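Translation initiation factor eIF2b-like protein (PDB 4ZEM) is the beta subunit of the translation initiation factor eIF2B complex, which probably promotes guanine nucleotide exchange on eIF2. Local coordinates at residues 27-30 with 31-34; 199-202 with 203-206. One frame throughout, in Å; residues are numbered along the deposited sequence. Where two conformers were deposited one is given.

Contact 1. Residues 27-30 with 31-34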
loop_
_atom_site.group_PDB
_atom_site.type_symbol
_atom_site.label_atom_id
_atom_site.label_comp_id
_atom_site.label_asym_id
_atom_site.label_seq_id
_atom_site.Cartn_x
_atom_site.Cartn_y
_atom_site.Cartn_z
ATOM N N SER A 27 15.279 -17.171 0.583
ATOM C CA SER A 27 14.749 -15.813 0.756
ATOM C C SER A 27 13.238 -15.806 0.963
ATOM O O SER A 27 12.728 -15.104 1.837
ATOM C CB SER A 27 15.097 -14.925 -0.444
ATOM O OG SER A 27 16.491 -14.890 -0.688
ATOM N N ILE A 28 12.530 -16.597 0.162
ATOM C CA ILE A 28 11.077 -16.690 0.260
ATOM C C ILE A 28 10.691 -17.232 1.632
ATOM O O ILE A 28 9.803 -16.698 2.290
ATOM C CB ILE A 28 10.477 -17.599 -0.842
ATOM C CG1 ILE A 28 10.842 -17.085 -2.237
ATOM C CG2 ILE A 28 8.961 -17.686 -0.702
ATOM C CD1 ILE A 28 10.296 -17.947 -3.374
ATOM N N GLU A 29 11.380 -18.284 2.065
ATOM C CA GLU A 29 11.080 -18.923 3.346
ATOM C C GLU A 29 11.408 -18.042 4.553
ATOM O O GLU A 29 10.701 -18.076 5.559
ATOM C CB GLU A 29 11.829 -20.249 3.462
ATOM C CG GLU A 29 11.204 -21.206 4.459
ATOM C CD GLU A 29 9.718 -21.406 4.216
ATOM O OE1 GLU A 29 8.943 -21.369 5.196
ATOM O OE2 GLU A 29 9.326 -21.610 3.047
ATOM N N SER A 30 12.487 -17.272 4.461
ATOM C CA SER A 30 12.833 -16.315 5.510
ATOM C C SER A 30 11.753 -15.244 5.643
ATOM O O SER A 30 11.371 -14.872 6.752
ATOM C CB SER A 30 14.190 -15.661 5.238
ATOM O OG SER A 30 15.127 -16.602 4.750
ATOM N N LEU A 31 11.273 -14.740 4.510
ATOM C CA LEU A 31 10.223 -13.727 4.526
ATOM C C LEU A 31 8.928 -14.305 5.092
ATOM O O LEU A 31 8.235 -13.640 5.860
ATOM C CB LEU A 31 9.978 -13.165 3.123
ATOM C CG LEU A 31 9.033 -11.960 3.036
ATOM C CD1 LEU A 31 9.304 -10.959 4.156
ATOM C CD2 LEU A 31 9.106 -11.286 1.672
ATOM N N ILE A 32 8.618 -15.547 4.722
ATOM C CA ILE A 32 7.432 -16.228 5.234
ATOM C C ILE A 32 7.518 -16.290 6.751
ATOM O O ILE A 32 6.538 -16.053 7.455
ATOM C CB ILE A 32 7.293 -17.662 4.665
ATOM C CG1 ILE A 32 7.018 -17.629 3.164
ATOM C CG2 ILE A 32 6.171 -18.416 5.365
ATOM C CD1 ILE A 32 5.627 -17.185 2.820
ATOM N N PHE A 33 8.717 -16.581 7.243
ATOM C CA PHE A 33 8.973 -16.653 8.673
ATOM C C PHE A 33 8.728 -15.302 9.345
ATOM O O PHE A 33 8.122 -15.234 10.414
ATOM C CB PHE A 33 10.404 -17.131 8.927
ATOM C CG PHE A 33 10.760 -17.241 10.380
ATOM C CD1 PHE A 33 10.302 -18.304 11.138
ATOM C CD2 PHE A 33 11.559 -16.285 10.986
ATOM C CE1 PHE A 33 10.631 -18.410 12.476
ATOM C CE2 PHE A 33 11.891 -16.384 12.323
ATOM C CZ PHE A 33 11.427 -17.448 13.068
ATOM N N LEU A 34 9.204 -14.232 8.713
ATOM C CA LEU A 34 9.039 -12.883 9.254
ATOM C C LEU A 34 7.570 -12.468 9.309
ATOM O O LEU A 34 7.132 -11.841 10.275
ATOM C CB LEU A 34 9.845 -11.869 8.437
ATOM C CG LEU A 34 11.364 -12.043 8.485
ATOM C CD1 LEU A 34 12.063 -11.041 7.583
ATOM C CD2 LEU A 34 11.858 -11.904 9.915
#
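Ser27 O accepts the backbone N of Leu31 at 3.1 Å and also takes a hydrogen bond from the indole NE1 of Trp15. Two donors thus grip this one carbonyl. Ile28 comes next. Its O receives Ile32 N at 2.9 Å, and Ile32 CG1 lies close to the same oxygen, because chi1 of Ile32 (-67°) sets that branch beside its own backbone N. The two isoleucines meet loosely, Ile28 CG2 to Ile32 CG1 at 4.3 Å. Glu29 O accepts Phe33 N at 3.0 Å. The Glu29 side chain bends at chi2 and crosses that of Ile32 at a slant, with OE1 4.1 Å from Ile32 CG2. Its other oxygen, OE2, makes a salt bridge to Arg78 of helix 65-82. Ser30 O bonds to Leu34 N at 3.0 Å, and Leu34 CG lies near that oxygen. Leu31 packs against helix 43-59, helix 65-82 and Trp15, while Ile32 reaches Leu79 and Ala82. Four successive i to i+4 bonds of this kind mark a regular alpha-helix, here packed within the N-terminal helical bundle.

Contact 2. Residues 199-202 with 203-206; sequences QPSK and TVER
Glu205 N donates to Ser201 O at 2.9 Å, and Arg206 N donates to Lys202 O, also at 2.9 Å. These two backbone hydrogen bonds open helix 202-214. Ser201 is the N-cap residue. Its OG, at chi1 54°, stands between its own backbone N and carbonyl carbon, 3.7 Å from Val204 CG2. Apolar packing comes from Pro200, whose CB touches Val204 CG1 at 3.7 Å. Both valine methyls therefore lie against the loop before the helix. This loop follows strand 194-198 of the mainly parallel sheet, so strand, loop and helix form a beta-alpha unit of the Rossmann-like domain. Among the charged groups, Lys202 bends at chi2 and crosses Glu205 obliquely, and NZ reaches OE1 at 3.8 Å, a long salt bridge. Glu205 CG passes beside Ser201 O. With an alanine at Glu205, the Lys202 ammonium would probably lose this carboxylate as a distant partner for its charge. Arg206 extends from CG to NE, and in one of its two conformers NH2 forms a salt bridge with Asp178 OD2. The other oxygen of that aspartate, OD1, is hydrogen-bonded to Thr203 OG1; Asp178 belongs to helix 154-182.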
loop_
_atom_site.group_PDB
_atom_site.type_symbol
_atom_site.label_atom_id
_atom_site.label_comp_id
_atom_site.label_asym_id
_atom_site.label_seq_id
_atom_site.Cartn_x
_atom_site.Cartn_y
_atom_site.Cartn_z
ATOM N N GLN A 199 -6.146 7.481 15.934
ATOM C CA GLN A 199 -5.044 6.510 15.937
ATOM C C GLN A 199 -4.070 6.670 14.772
ATOM O O GLN A 199 -3.946 5.767 13.952
ATOM C CB GLN A 199 -5.586 5.081 15.935
ATOM C CG GLN A 199 -6.463 4.737 17.119
ATOM C CD GLN A 199 -6.402 3.259 17.452
ATOM O OE1 GLN A 199 -5.554 2.533 16.935
ATOM N NE2 GLN A 199 -7.293 2.809 18.328
ATOM N N PRO A 200 -3.388 7.822 14.695
ATOM C CA PRO A 200 -2.520 8.106 13.546
ATOM C C PRO A 200 -1.410 7.078 13.316
ATOM O O PRO A 200 -0.691 6.697 14.241
ATOM C CB PRO A 200 -1.922 9.482 13.889
ATOM C CG PRO A 200 -2.071 9.618 15.354
ATOM C CD PRO A 200 -3.343 8.906 15.694
ATOM N N SER A 201 -1.285 6.647 12.064
ATOM C CA SER A 201 -0.200 5.777 11.614
ATOM C C SER A 201 0.994 6.621 11.169
ATOM O O SER A 201 0.949 7.849 11.263
ATOM C CB SER A 201 -0.678 4.899 10.460
ATOM O OG SER A 201 -1.222 5.698 9.416
ATOM N N LYS A 202 2.048 5.976 10.672
ATOM C CA LYS A 202 3.210 6.708 10.164
ATOM C C LYS A 202 2.874 7.657 9.028
ATOM O O LYS A 202 3.426 8.754 8.949
ATOM C CB LYS A 202 4.304 5.745 9.704
ATOM C CG LYS A 202 5.262 5.336 10.794
ATOM C CD LYS A 202 6.069 6.562 11.211
ATOM C CE LYS A 202 7.002 6.279 12.371
ATOM N NZ LYS A 202 7.909 7.435 12.615
ATOM N N THR A 203 1.973 7.230 8.152
ATOM C CA THR A 203 1.555 8.052 7.028
ATOM C C THR A 203 0.888 9.335 7.516
ATOM O O THR A 203 1.166 10.414 7.002
ATOM C CB THR A 203 0.599 7.284 6.107
ATOM O OG1 THR A 203 1.282 6.147 5.578
ATOM C CG2 THR A 203 0.136 8.169 4.953
ATOM N N VAL A 204 0.024 9.212 8.520
ATOM C CA VAL A 204 -0.649 10.368 9.091
ATOM C C VAL A 204 0.355 11.266 9.821
ATOM O O VAL A 204 0.292 12.497 9.726
ATOM C CB VAL A 204 -1.768 9.949 10.070
ATOM C CG1 VAL A 204 -2.434 11.179 10.674
ATOM C CG2 VAL A 204 -2.797 9.087 9.358
ATOM N N GLU A 205 1.294 10.649 10.529
ATOM C CA GLU A 205 2.311 11.408 11.244
ATOM C C GLU A 205 3.135 12.255 10.273
ATOM O O GLU A 205 3.364 13.437 10.522
ATOM C CB GLU A 205 3.222 10.474 12.047
ATOM C CG GLU A 205 2.522 9.760 13.209
ATOM C CD GLU A 205 3.472 8.910 14.048
ATOM O OE1 GLU A 205 4.704 9.083 13.921
ATOM O OE2 GLU A 205 2.985 8.058 14.825
ATOM N N ARG A 206 3.562 11.661 9.164
ATOM C CA ARG A 206 4.360 12.390 8.186
ATOM C C ARG A 206 3.535 13.503 7.543
ATOM O O ARG A 206 4.062 14.568 7.217
ATOM C CB ARG A 206 4.918 11.441 7.122
ATOM C CG ARG A 206 5.905 10.411 7.672
ATOM C CD ARG A 206 6.762 9.810 6.569
ATOM N NE ARG A 206 7.668 8.776 7.065
ATOM C CZ ARG A 206 7.530 7.476 6.817
ATOM N NH1 ARG A 206 8.402 6.607 7.309
ATOM N NH2 ARG A 206 6.523 7.041 6.072
#

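Contacts 1 and 2 are separate, their nearest atoms about 17 Å apart and their centres 27 Å apart. They share no helix or strand. Contact 1 lies wholly within helix 24-37, in the helical N-terminal part. Contact 2 joins a loop to the start of helix 202-214, beside the mainly parallel sheet. Both are partly buried. Contact 1 is a mid-helix stretch with an apolar side against neighbouring helices and an exposed glutamate. Contact 2 is a helix start: Val204 and Thr203 touch Leu304 of strand 301-304, while Lys202 and Arg206 are exposed. Glu29 of contact 1 pairs with Arg78 outside it, whereas contact 2 has a long salt bridge between its own two segments.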